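Local coordinates for HemO (Neisseria meningitidis, PDB 1J77), which binds haem between a proximal and a distal helix and, as a bacterial haem oxygenase, degrades it by oxidative opening of the porphyrin ring, at the protoporphyrin IX containing Fe site. Numbering follows the deposited sequence.

The protoporphyrin IX containing Fe site. Residues 16, 23, 26-27, 30-31, 52, 112-113, 116-117, 119-120, 123-124, 153, 181, 184. With HEM (protoporphyrin IX containing Fe), chain B.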
ATOM      1  N   LYS A  16     -12.751  -6.359  -0.198  1.00 24.85           N
ATOM      2  CA  LYS A  16     -12.384  -6.429  -1.634  1.00 25.67           C
ATOM      3  C   LYS A  16     -13.507  -5.918  -2.515  1.00 25.14           C
ATOM      4  O   LYS A  16     -13.292  -5.086  -3.401  1.00 22.36           O
ATOM      5  CB  LYS A  16     -12.072  -7.875  -2.055  1.00 27.16           C
ATOM      6  CG  LYS A  16     -11.575  -8.019  -3.504  1.00 30.42           C
ATOM      7  CD  LYS A  16     -11.187  -9.459  -3.798  1.00 34.55           C
ATOM      8  CE  LYS A  16     -11.021  -9.726  -5.287  1.00 37.35           C
ATOM      9  NZ  LYS A  16      -9.777  -9.110  -5.807  1.00 39.97           N
ATOM     10  N   HIS A  23      -9.505   0.632  -6.099  1.00 17.11           N
ATOM     11  CA  HIS A  23      -8.227  -0.009  -6.312  1.00 15.23           C
ATOM     12  C   HIS A  23      -7.795   0.129  -7.786  1.00 16.32           C
ATOM     13  O   HIS A  23      -6.690   0.492  -8.095  1.00 16.11           O
ATOM     14  CB  HIS A  23      -8.260  -1.542  -6.001  1.00 16.39           C
ATOM     15  CG  HIS A  23      -6.990  -2.228  -6.381  1.00 15.85           C
ATOM     16  ND1 HIS A  23      -6.729  -2.658  -7.669  1.00 16.44           N
ATOM     17  CD2 HIS A  23      -5.854  -2.429  -5.675  1.00 18.22           C
ATOM     18  CE1 HIS A  23      -5.488  -3.125  -7.719  1.00 17.31           C
ATOM     19  NE2 HIS A  23      -4.952  -3.033  -6.498  1.00 16.55           N
ATOM     20  N   VAL A  26      -6.472   3.393  -8.680  1.00 15.38           N
ATOM     21  CA  VAL A  26      -5.100   3.569  -8.220  1.00 15.68           C
ATOM     22  C   VAL A  26      -4.082   2.935  -9.165  1.00 16.00           C
ATOM     23  O   VAL A  26      -3.112   3.574  -9.583  1.00 16.76           O
ATOM     24  CB  VAL A  26      -4.950   3.018  -6.752  1.00 15.31           C
ATOM     25  CG1 VAL A  26      -3.462   2.944  -6.397  1.00 17.30           C
ATOM     26  CG2 VAL A  26      -5.706   3.900  -5.813  1.00 17.29           C
ATOM     27  N   ASP A  27      -4.357   1.693  -9.571  1.00 16.23           N
ATOM     28  CA  ASP A  27      -3.546   0.949 -10.517  1.00 16.42           C
ATOM     29  C   ASP A  27      -3.397   1.793 -11.813  1.00 17.01           C
ATOM     30  O   ASP A  27      -2.308   2.094 -12.233  1.00 16.22           O
ATOM     31  CB  ASP A  27      -4.249  -0.412 -10.749  1.00 18.16           C
ATOM     32  CG  ASP A  27      -3.613  -1.300 -11.858  1.00 21.50           C
ATOM     33  OD1 ASP A  27      -2.767  -0.852 -12.658  1.00 20.85           O
ATOM     34  OD2 ASP A  27      -3.909  -2.537 -11.870  1.00 24.09           O
ATOM     35  N   VAL A  30      -1.325   5.121 -11.148  1.00 14.71           N
ATOM     36  CA  VAL A  30       0.093   4.833 -10.974  1.00 15.43           C
ATOM     37  C   VAL A  30       0.714   4.574 -12.373  1.00 16.86           C
ATOM     38  O   VAL A  30       1.732   5.152 -12.749  1.00 17.89           O
ATOM     39  CB  VAL A  30       0.323   3.606 -10.086  1.00 15.26           C
ATOM     40  CG1 VAL A  30       1.780   3.051 -10.235  1.00 15.53           C
ATOM     41  CG2 VAL A  30      -0.054   3.926  -8.604  1.00 14.03           C
ATOM     42  N   MET A  31       0.090   3.709 -13.134  1.00 16.14           N
ATOM     43  CA  MET A  31       0.671   3.452 -14.451  1.00 17.11           C
ATOM     44  C   MET A  31       0.652   4.648 -15.392  1.00 17.58           C
ATOM     45  O   MET A  31       1.621   4.859 -16.109  1.00 18.53           O
ATOM     46  CB  MET A  31       0.031   2.248 -15.060  1.00 17.86           C
ATOM     47  CG  MET A  31       0.199   0.975 -14.254  1.00 21.57           C
ATOM     48  SD  MET A  31       1.939   0.570 -13.887  1.00 25.76           S
ATOM     49  CE  MET A  31       2.559   0.298 -15.515  1.00 25.53           C
ATOM     50  N   PHE A  52       3.175   6.681   2.010  1.00 14.86           N
ATOM     51  CA  PHE A  52       2.113   5.735   2.333  1.00 16.16           C
ATOM     52  C   PHE A  52       2.544   4.745   3.421  1.00 15.36           C
ATOM     53  O   PHE A  52       1.796   4.454   4.375  1.00 15.45           O
ATOM     54  CB  PHE A  52       1.612   4.987   1.096  1.00 16.35           C
ATOM     55  CG  PHE A  52       0.489   4.032   1.422  1.00 17.55           C
ATOM     56  CD1 PHE A  52      -0.794   4.503   1.656  1.00 19.04           C
ATOM     57  CD2 PHE A  52       0.720   2.701   1.493  1.00 20.68           C
ATOM     58  CE1 PHE A  52      -1.823   3.616   1.982  1.00 21.39           C
ATOM     59  CE2 PHE A  52      -0.327   1.837   1.810  1.00 23.31           C
ATOM     60  CZ  PHE A  52      -1.543   2.310   2.041  1.00 20.93           C
ATOM     61  N   TYR A 112      -5.466  -3.422   5.823  1.00 17.41           N
ATOM     62  CA  TYR A 112      -5.906  -4.206   4.652  1.00 17.98           C
ATOM     63  C   TYR A 112      -5.304  -3.610   3.358  1.00 17.82           C
ATOM     64  O   TYR A 112      -4.663  -4.334   2.570  1.00 17.67           O
ATOM     65  CB  TYR A 112      -7.440  -4.230   4.594  1.00 18.82           C
ATOM     66  CG  TYR A 112      -7.962  -4.668   3.239  1.00 20.57           C
ATOM     67  CD1 TYR A 112      -7.958  -6.018   2.865  1.00 22.10           C
ATOM     68  CD2 TYR A 112      -8.411  -3.724   2.346  1.00 19.71           C
ATOM     69  CE1 TYR A 112      -8.394  -6.398   1.605  1.00 22.49           C
ATOM     70  CE2 TYR A 112      -8.830  -4.087   1.059  1.00 20.34           C
ATOM     71  CZ  TYR A 112      -8.828  -5.432   0.693  1.00 21.07           C
ATOM     72  OH  TYR A 112      -9.271  -5.790  -0.601  1.00 23.39           O
ATOM     73  N   CYS A 113      -5.407  -2.305   3.187  1.00 17.31           N
ATOM     74  CA  CYS A 113      -4.930  -1.624   1.961  1.00 17.85           C
ATOM     75  C   CYS A 113      -3.434  -1.812   1.836  1.00 17.68           C
ATOM     76  O   CYS A 113      -2.938  -2.227   0.798  1.00 18.52           O
ATOM     77  CB  CYS A 113      -5.289  -0.179   2.081  1.00 17.36           C
ATOM     78  SG  CYS A 113      -4.908   0.805   0.689  1.00 20.74           S
ATOM     79  N   GLY A 116      -2.574  -5.701   1.350  1.00 19.36           N
ATOM     80  CA  GLY A 116      -2.943  -6.124   0.023  1.00 19.64           C
ATOM     81  C   GLY A 116      -2.056  -5.571  -1.077  1.00 20.59           C
ATOM     82  O   GLY A 116      -1.865  -6.239  -2.088  1.00 22.42           O
ATOM     83  N   SER A 117      -1.449  -4.417  -0.884  1.00 20.49           N
ATOM     84  CA  SER A 117      -0.568  -3.848  -1.873  1.00 21.73           C
ATOM     85  C   SER A 117       0.671  -4.707  -2.123  1.00 23.42           C
ATOM     86  O   SER A 117       1.258  -4.668  -3.214  1.00 23.73           O
ATOM     87  CB  SER A 117      -0.184  -2.428  -1.461  1.00 21.15           C
ATOM     88  OG  SER A 117       0.877  -2.386  -0.499  1.00 21.75           O
ATOM     89  N   LEU A 119       0.568  -8.050  -1.744  1.00 30.34           N
ATOM     90  CA  LEU A 119      -0.050  -9.150  -2.484  1.00 30.66           C
ATOM     91  C   LEU A 119       0.111  -8.860  -3.967  1.00 30.79           C
ATOM     92  O   LEU A 119       0.687  -9.642  -4.734  1.00 32.21           O
ATOM     93  CB  LEU A 119      -1.548  -9.232  -2.165  1.00 30.69           C
ATOM     94  CG  LEU A 119      -2.265 -10.551  -2.398  1.00 32.20           C
ATOM     95  CD1 LEU A 119      -3.681 -10.340  -2.889  1.00 30.34           C
ATOM     96  CD2 LEU A 119      -1.463 -11.488  -3.270  1.00 34.18           C
ATOM     97  N   GLY A 120      -0.349  -7.695  -4.368  1.00 29.68           N
ATOM     98  CA  GLY A 120      -0.363  -7.348  -5.772  1.00 28.32           C
ATOM     99  C   GLY A 120       0.835  -6.657  -6.361  1.00 27.45           C
ATOM    100  O   GLY A 120       0.747  -6.203  -7.487  1.00 28.59           O
ATOM    101  N   PHE A 123       3.506  -7.272 -10.331  1.00 24.96           N
ATOM    102  CA  PHE A 123       3.604  -6.590 -11.626  1.00 24.39           C
ATOM    103  C   PHE A 123       4.601  -5.478 -11.501  1.00 22.88           C
ATOM    104  O   PHE A 123       5.470  -5.284 -12.345  1.00 23.39           O
ATOM    105  CB  PHE A 123       2.230  -6.064 -12.041  1.00 24.15           C
ATOM    106  CG  PHE A 123       2.233  -5.282 -13.296  1.00 27.36           C
ATOM    107  CD1 PHE A 123       2.026  -5.917 -14.516  1.00 28.11           C
ATOM    108  CD2 PHE A 123       2.404  -3.909 -13.260  1.00 27.23           C
ATOM    109  CE1 PHE A 123       2.015  -5.190 -15.700  1.00 28.90           C
ATOM    110  CE2 PHE A 123       2.407  -3.188 -14.436  1.00 29.45           C
ATOM    111  CZ  PHE A 123       2.204  -3.833 -15.655  1.00 28.67           C
ATOM    112  N   LEU A 124       4.519  -4.696 -10.430  1.00 22.78           N
ATOM    113  CA  LEU A 124       5.445  -3.608 -10.244  1.00 22.58           C
ATOM    114  C   LEU A 124       6.879  -4.125 -10.098  1.00 23.65           C
ATOM    115  O   LEU A 124       7.816  -3.479 -10.565  1.00 22.78           O
ATOM    116  CB  LEU A 124       5.071  -2.782  -9.019  1.00 22.50           C
ATOM    117  CG  LEU A 124       3.779  -1.969  -9.094  1.00 22.72           C
ATOM    118  CD1 LEU A 124       3.520  -1.488  -7.728  1.00 22.97           C
ATOM    119  CD2 LEU A 124       3.873  -0.797 -10.081  1.00 25.20           C
ATOM    120  N   TRP A 153      -0.577 -13.832   2.118  1.00 31.25           N
ATOM    121  CA  TRP A 153      -1.854 -13.144   2.094  1.00 30.90           C
ATOM    122  C   TRP A 153      -2.996 -13.984   2.665  1.00 31.80           C
ATOM    123  O   TRP A 153      -3.800 -13.486   3.455  1.00 32.49           O
ATOM    124  CB  TRP A 153      -2.172 -12.670   0.636  1.00 29.44           C
ATOM    125  CG  TRP A 153      -3.489 -12.080   0.465  1.00 28.60           C
ATOM    126  CD1 TRP A 153      -4.526 -12.609  -0.196  1.00 27.44           C
ATOM    127  CD2 TRP A 153      -3.920 -10.791   0.933  1.00 24.99           C
ATOM    128  NE1 TRP A 153      -5.617 -11.780  -0.133  1.00 26.72           N
ATOM    129  CE2 TRP A 153      -5.265 -10.640   0.553  1.00 24.88           C
ATOM    130  CE3 TRP A 153      -3.320  -9.779   1.706  1.00 25.95           C
ATOM    131  CZ2 TRP A 153      -6.008  -9.529   0.883  1.00 24.94           C
ATOM    132  CZ3 TRP A 153      -4.050  -8.682   2.005  1.00 24.65           C
ATOM    133  CH2 TRP A 153      -5.369  -8.551   1.620  1.00 23.87           C
ATOM    134  N   PHE A 181      -6.958   4.316   0.268  1.00 14.35           N
ATOM    135  CA  PHE A 181      -6.786   4.441  -1.183  1.00 14.73           C
ATOM    136  C   PHE A 181      -6.863   5.870  -1.618  1.00 14.82           C
ATOM    137  O   PHE A 181      -6.105   6.294  -2.492  1.00 14.86           O
ATOM    138  CB  PHE A 181      -7.816   3.615  -1.968  1.00 14.07           C
ATOM    139  CG  PHE A 181      -7.538   2.116  -2.057  1.00 15.47           C
ATOM    140  CD1 PHE A 181      -8.455   1.187  -1.526  1.00 16.90           C
ATOM    141  CD2 PHE A 181      -6.403   1.609  -2.689  1.00 15.82           C
ATOM    142  CE1 PHE A 181      -8.241  -0.160  -1.647  1.00 17.77           C
ATOM    143  CE2 PHE A 181      -6.220   0.255  -2.817  1.00 16.67           C
ATOM    144  CZ  PHE A 181      -7.134  -0.642  -2.258  1.00 17.42           C
ATOM    145  N   TYR A 184      -3.602   7.607  -0.800  1.00 13.89           N
ATOM    146  CA  TYR A 184      -2.589   7.223  -1.761  1.00 13.54           C
ATOM    147  C   TYR A 184      -2.625   8.083  -3.006  1.00 13.56           C
ATOM    148  O   TYR A 184      -1.576   8.563  -3.441  1.00 15.13           O
ATOM    149  CB  TYR A 184      -2.683   5.761  -2.132  1.00 12.60           C
ATOM    150  CG  TYR A 184      -1.457   5.210  -2.863  1.00 13.54           C
ATOM    151  CD1 TYR A 184      -0.381   4.669  -2.208  1.00 15.17           C
ATOM    152  CD2 TYR A 184      -1.366   5.251  -4.232  1.00 13.42           C
ATOM    153  CE1 TYR A 184       0.734   4.193  -2.874  1.00 14.77           C
ATOM    154  CE2 TYR A 184      -0.265   4.771  -4.901  1.00 15.93           C
ATOM    155  CZ  TYR A 184       0.754   4.210  -4.245  1.00 15.09           C
ATOM    156  OH  TYR A 184       1.863   3.770  -4.913  1.00 17.91           O
TER
HETATM  157  CHA HEM B 300      -4.514  -6.759  -5.057  1.00 21.93           C
HETATM  158  CHB HEM B 300      -2.408  -5.019  -9.055  1.00 21.71           C
HETATM  159  CHC HEM B 300      -1.278  -0.923  -6.657  1.00 20.05           C
HETATM  160  CHD HEM B 300      -3.824  -2.497  -2.808  1.00 19.34           C
HETATM  161  C1A HEM B 300      -3.958  -6.678  -6.311  1.00 22.53           C
HETATM  162  C2A HEM B 300      -3.858  -7.782  -7.293  1.00 24.44           C
HETATM  163  C3A HEM B 300      -3.277  -7.271  -8.377  1.00 23.29           C
HETATM  164  C4A HEM B 300      -2.997  -5.859  -8.156  1.00 21.84           C
HETATM  165  CMA HEM B 300      -2.958  -8.048  -9.679  1.00 26.04           C
HETATM  166  CAA HEM B 300      -4.261  -9.276  -7.137  0.70 25.13           C
HETATM  167  CBA HEM B 300      -3.026 -10.071  -6.712  0.70 27.00           C
HETATM  168  CGA HEM B 300      -3.360 -11.515  -6.392  0.70 26.47           C
HETATM  169  O1A HEM B 300      -4.565 -11.809  -6.138  0.70 28.59           O
HETATM  170  O2A HEM B 300      -2.413 -12.358  -6.416  0.70 28.76           O
HETATM  171  C1B HEM B 300      -1.906  -3.759  -8.768  1.00 21.71           C
HETATM  172  C2B HEM B 300      -1.148  -2.944  -9.677  1.00 21.95           C
HETATM  173  C3B HEM B 300      -0.855  -1.779  -9.031  1.00 19.45           C
HETATM  174  C4B HEM B 300      -1.372  -1.892  -7.669  1.00 20.33           C
HETATM  175  CMB HEM B 300      -0.805  -3.422 -11.111  1.00 24.03           C
HETATM  176  CAB HEM B 300      -0.022  -0.601  -9.540  1.00 20.92           C
HETATM  177  CBB HEM B 300      -0.052  -0.229 -10.816  1.00 22.12           C
HETATM  178  C1C HEM B 300      -1.820  -1.029  -5.404  1.00 17.87           C
HETATM  179  C2C HEM B 300      -1.648  -0.069  -4.314  1.00 19.32           C
HETATM  180  C3C HEM B 300      -2.402  -0.482  -3.284  1.00 19.45           C
HETATM  181  C4C HEM B 300      -2.988  -1.754  -3.607  1.00 19.35           C
HETATM  182  CMC HEM B 300      -0.855   1.239  -4.452  1.00 21.90           C
HETATM  183  CAC HEM B 300      -2.596   0.178  -1.926  1.00 21.90           C
HETATM  184  CBC HEM B 300      -2.324   1.471  -1.776  1.00 25.59           C
HETATM  185  C1D HEM B 300      -4.227  -3.761  -3.101  1.00 19.10           C
HETATM  186  C2D HEM B 300      -5.019  -4.545  -2.189  1.00 18.06           C
HETATM  187  C3D HEM B 300      -5.260  -5.853  -2.875  1.00 20.10           C
HETATM  188  C4D HEM B 300      -4.568  -5.733  -4.135  1.00 21.03           C
HETATM  189  CMD HEM B 300      -5.511  -4.091  -0.813  1.00 18.84           C
HETATM  190  CAD HEM B 300      -5.988  -7.090  -2.347  1.00 22.64           C
HETATM  191  CBD HEM B 300      -7.304  -7.326  -3.026  1.00 22.18           C
HETATM  192  CGD HEM B 300      -7.906  -8.504  -2.293  1.00 25.59           C
HETATM  193  O1D HEM B 300      -8.583  -8.264  -1.264  1.00 23.73           O
HETATM  194  O2D HEM B 300      -7.760  -9.669  -2.777  1.00 28.65           O
HETATM  195  NA  HEM B 300      -3.415  -5.548  -6.874  1.00 20.91           N
HETATM  196  NB  HEM B 300      -2.058  -3.072  -7.573  1.00 20.54           N
HETATM  197  NC  HEM B 300      -2.616  -2.023  -4.915  1.00 17.75           N
HETATM  198  ND  HEM B 300      -3.961  -4.478  -4.277  1.00 20.32           N
HETATM  199 FE   HEM B 300      -3.116  -3.755  -5.944  1.00 19.42          FE
HETATM  200  O   HOH W   1      -1.456  -4.463  -5.198  1.00 31.79           O
HETATM  201  O   HOH W   2      -6.998 -10.454  -5.243  1.00 28.83           O
HETATM  202  O   HOH W   3      -7.506 -12.170  -1.994  1.00 29.58           O
HETATM  203  O   HOH W   4       0.336 -11.789  -6.466  1.00 40.22           O
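In this haem oxygenase pocket, propionate oxygen O2D of the haem is gripped by two waters and a salt bridge: water 3 lies 2.6 Å from it, water 2 bridges it to the other propionate's O1A, and Lys16 NZ stands 3.7 Å away. Lys16 runs extended alongside this carboxylate and bends only at its last torsion (chi4 73°), turning the terminal amino group NZ towards water 2; Trp153 NE1 holds water 3. The partner oxygen O1D accepts a hydrogen bond from the Tyr112 phenol, OH to O1D 2.7 Å, and lies at the edge of that ring, in its plane, while methyl CMD sits over one face near the rim. The Lys16 charge, with the Tyr112 hydroxyl and the waters, would be expected to favour the ionised form of this propionate.

The porphyrin is sandwiched between the proximal helix 11-32 and the distal helix 104-119. The proximal ligand His23, CG anti to the backbone N (chi1 173°), comes up to one haem face and binds FE through NE2 at 2.0 Å. Water 1 occupies the opposite axial position in a nearly straight arrangement (173°), completing a near-octahedral iron; its contact with the Ser117 carbonyl is weak. The distal helix approaches closely at its glycine-containing end: Gly116 backbone packs on pyrrole D, Ser117 CB lies over the face of pyrrole C, and Gly120 CA, just past the helix, covers pyrrole A at 3.6 Å from the ring centroid.

Around the vinyl-bearing side, methyl CMC rests on the Tyr184 ring, 3.4 Å from CZ, with Val26 CG1 beside it. Phe181 turns CE2 towards meso carbon CHD; Cys113 SG sits over the centre of one of its faces and His23 CA near the rim of the other, wedging the ring beside the proximal ligand.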